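Local coordinates for protein putative glycosyl hydrolase (Parabacteroides distasonis, PDB 4QHZ) that is a putative glycosyl hydrolase of the 3-keto-disaccharide hydrolase family that binds magnesium and probably hydrolyses glycosidic bonds, at residues Phe97-Glu102 and Ile241-Leu246. Sequence-based numbering, arbitrary orientation.
Sequences FQMHIE and IWIREL
Trp242 lays its indole against the CB of His100, an example of how a hydrogen-bonded antiparallel pair puts both side chains on one face of a sheet. His100 CB sits above one indole face, 3.2 Å from Trp242 CE2, while the imidazole runs nearly parallel to the indole, 3° between planes, but slid aside with little overlap. Trp242 CG stands between its own backbone N and carbonyl carbon (chi1 53°), and the ring leans over the neighbouring strand. His100 NE2 gives Glu102 OE2 a nearly straight in-plane bond of 2.8 Å, and ND1 bonds Asp169, which holds the imidazole by both nitrogens; Trp242 NE1 bonds the Phe44 carbonyl. An alanine in place of Trp242 would probably uncover His100 CB and leave that carbonyl without its indole donor. Further along, Arg244 NH1 reaches Gln98 OE1 at 2.8 Å with amide and guanidinium planes almost perpendicular; Val197 N of the second subunit bonds the same oxygen. On the reverse face Ile243 CD1 rests over the Phe97 ring, 3.7 Å from Phe97 CD1, and Ile241 lies alongside Ile101. Packing is looser at Glu245, exposed though paired with Phe97; partly exposed Leu246 still sets CD1 against the Phe97 backbone. Backbone bonds join 97-104 to 237-245, while Phe97, Met99 and Ile101 pack against strand 119-123 of the facing sheet, as in a concanavalin-like beta sandwich.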
loop_
_atom_site.group_PDB
_atom_site.type_symbol
_atom_site.label_atom_id
_atom_site.label_comp_id
_atom_site.label_asym_id
_atom_site.label_seq_id
_atom_site.Cartn_x
_atom_site.Cartn_y
_atom_site.Cartn_z
ATOM N N PHE C 97 14.220 9.260 3.510
ATOM C CA PHE C 97 15.007 10.285 2.840
ATOM C C PHE C 97 14.833 10.288 1.330
ATOM O O PHE C 97 14.394 9.312 0.725
ATOM C CB PHE C 97 16.504 10.132 3.182
ATOM C CG PHE C 97 17.080 8.797 2.822
ATOM C CD1 PHE C 97 17.562 8.551 1.543
ATOM C CD2 PHE C 97 17.158 7.787 3.768
ATOM C CE1 PHE C 97 18.100 7.315 1.216
ATOM C CE2 PHE C 97 17.698 6.557 3.450
ATOM C CZ PHE C 97 18.167 6.319 2.173
ATOM N N GLN C 98 15.229 11.410 0.754
ATOM C CA GLN C 98 15.443 11.551 -0.667
ATOM C C GLN C 98 16.934 11.769 -0.864
ATOM O O GLN C 98 17.554 12.495 -0.100
ATOM C CB GLN C 98 14.653 12.732 -1.181
ATOM C CG GLN C 98 15.120 13.266 -2.507
ATOM C CD GLN C 98 14.398 14.524 -2.916
ATOM O OE1 GLN C 98 13.825 15.242 -2.095
ATOM N NE2 GLN C 98 14.433 14.804 -4.199
HETATM N N MSE C 99 17.492 11.145 -1.898
HETATM C CA MSE C 99 18.924 11.130 -2.139
HETATM C C MSE C 99 19.281 11.347 -3.580
HETATM O O MSE C 99 18.567 10.887 -4.470
HETATM C CB MSE C 99 19.381 9.717 -1.812
HETATM C CG MSE C 99 20.643 9.674 -1.005
HETATM SE SE MSE C 99 21.320 7.829 -1.152
HETATM C CE MSE C 99 23.006 8.399 -2.000
ATOM N N HIS C 100 20.408 12.015 -3.823
ATOM C CA HIS C 100 20.933 12.211 -5.165
ATOM C C HIS C 100 22.382 11.744 -5.199
ATOM O O HIS C 100 23.138 11.999 -4.270
ATOM C CB HIS C 100 20.836 13.681 -5.559
ATOM C CG HIS C 100 21.216 13.963 -6.982
ATOM N ND1 HIS C 100 20.294 14.012 -8.006
ATOM C CD2 HIS C 100 22.418 14.231 -7.547
ATOM C CE1 HIS C 100 20.913 14.280 -9.141
ATOM N NE2 HIS C 100 22.201 14.426 -8.890
ATOM N N ILE C 101 22.765 11.049 -6.267
ATOM C CA ILE C 101 24.136 10.559 -6.415
ATOM C C ILE C 101 24.432 10.297 -7.891
ATOM O O ILE C 101 23.625 9.704 -8.607
ATOM C CB ILE C 101 24.396 9.292 -5.555
ATOM C CG1 ILE C 101 25.839 8.804 -5.710
ATOM C CG2 ILE C 101 23.438 8.157 -5.907
ATOM C CD1 ILE C 101 26.254 7.805 -4.649
ATOM N N GLU C 102 25.601 10.743 -8.332
ATOM C CA GLU C 102 26.031 10.584 -9.711
ATOM C C GLU C 102 27.303 9.767 -9.742
ATOM O O GLU C 102 28.158 9.904 -8.861
ATOM C CB GLU C 102 26.240 11.951 -10.357
ATOM C CG GLU C 102 24.995 12.828 -10.255
ATOM C CD GLU C 102 25.076 14.127 -11.034
ATOM O OE1 GLU C 102 26.051 14.338 -11.798
ATOM O OE2 GLU C 102 24.143 14.942 -10.868
ATOM N N ILE C 241 26.698 14.278 -4.398
ATOM C CA ILE C 241 25.903 13.458 -3.506
ATOM C C ILE C 241 25.251 14.346 -2.454
ATOM O O ILE C 241 25.944 15.047 -1.709
ATOM C CB ILE C 241 26.750 12.378 -2.815
ATOM C CG1 ILE C 241 27.618 11.657 -3.851
ATOM C CG2 ILE C 241 25.851 11.404 -2.068
ATOM C CD1 ILE C 241 28.476 10.544 -3.284
ATOM N N TRP C 242 23.924 14.316 -2.392
ATOM C CA TRP C 242 23.213 14.978 -1.310
ATOM C C TRP C 242 22.022 14.153 -0.848
ATOM O O TRP C 242 21.546 13.269 -1.552
ATOM C CB TRP C 242 22.772 16.397 -1.705
ATOM C CG TRP C 242 21.992 16.532 -2.984
ATOM C CD1 TRP C 242 22.490 16.846 -4.207
ATOM C CD2 TRP C 242 20.571 16.424 -3.144
ATOM N NE1 TRP C 242 21.474 16.918 -5.132
ATOM C CE2 TRP C 242 20.284 16.668 -4.501
ATOM C CE3 TRP C 242 19.514 16.139 -2.274
ATOM C CZ2 TRP C 242 18.986 16.619 -5.015
ATOM C CZ3 TRP C 242 18.222 16.101 -2.782
ATOM C CH2 TRP C 242 17.973 16.337 -4.143
ATOM N N ILE C 243 21.567 14.455 0.358
ATOM C CA ILE C 243 20.496 13.711 0.988
ATOM C C ILE C 243 19.650 14.691 1.782
ATOM O O ILE C 243 20.180 15.611 2.415
ATOM C CB ILE C 243 21.063 12.596 1.887
ATOM C CG1 ILE C 243 19.951 11.696 2.421
ATOM C CG2 ILE C 243 21.871 13.180 3.047
ATOM C CD1 ILE C 243 20.467 10.370 2.941
ATOM N N ARG C 244 18.337 14.522 1.726
ATOM C CA ARG C 244 17.461 15.307 2.594
ATOM C C ARG C 244 16.452 14.395 3.253
ATOM O O ARG C 244 15.912 13.479 2.636
ATOM C CB ARG C 244 16.785 16.457 1.837
ATOM C CG ARG C 244 16.130 16.100 0.528
ATOM C CD ARG C 244 15.786 17.356 -0.259
ATOM N NE ARG C 244 14.841 18.224 0.449
ATOM C CZ ARG C 244 13.533 17.992 0.566
ATOM N NH1 ARG C 244 12.973 16.907 0.032
ATOM N NH2 ARG C 244 12.773 18.845 1.236
ATOM N N GLU C 245 16.254 14.623 4.544
ATOM C CA GLU C 245 15.437 13.744 5.351
ATOM C C GLU C 245 13.985 14.058 5.052
ATOM O O GLU C 245 13.633 15.211 4.857
ATOM C CB GLU C 245 15.763 13.931 6.831
ATOM C CG GLU C 245 17.240 13.709 7.134
ATOM C CD GLU C 245 17.536 13.616 8.615
ATOM O OE1 GLU C 245 17.093 12.642 9.251
ATOM O OE2 GLU C 245 18.217 14.520 9.140
ATOM N N LEU C 246 13.164 13.018 4.961
ATOM C CA LEU C 246 11.729 13.165 4.778
ATOM C C LEU C 246 11.006 12.771 6.070
ATOM O O LEU C 246 11.616 12.250 7.017
ATOM C CB LEU C 246 11.261 12.298 3.608
ATOM C CG LEU C 246 11.904 12.611 2.254
ATOM C CD1 LEU C 246 11.620 11.512 1.242
ATOM C CD2 LEU C 246 11.420 13.954 1.744
ATOM O OXT LEU C 246 9.799 12.955 6.212
#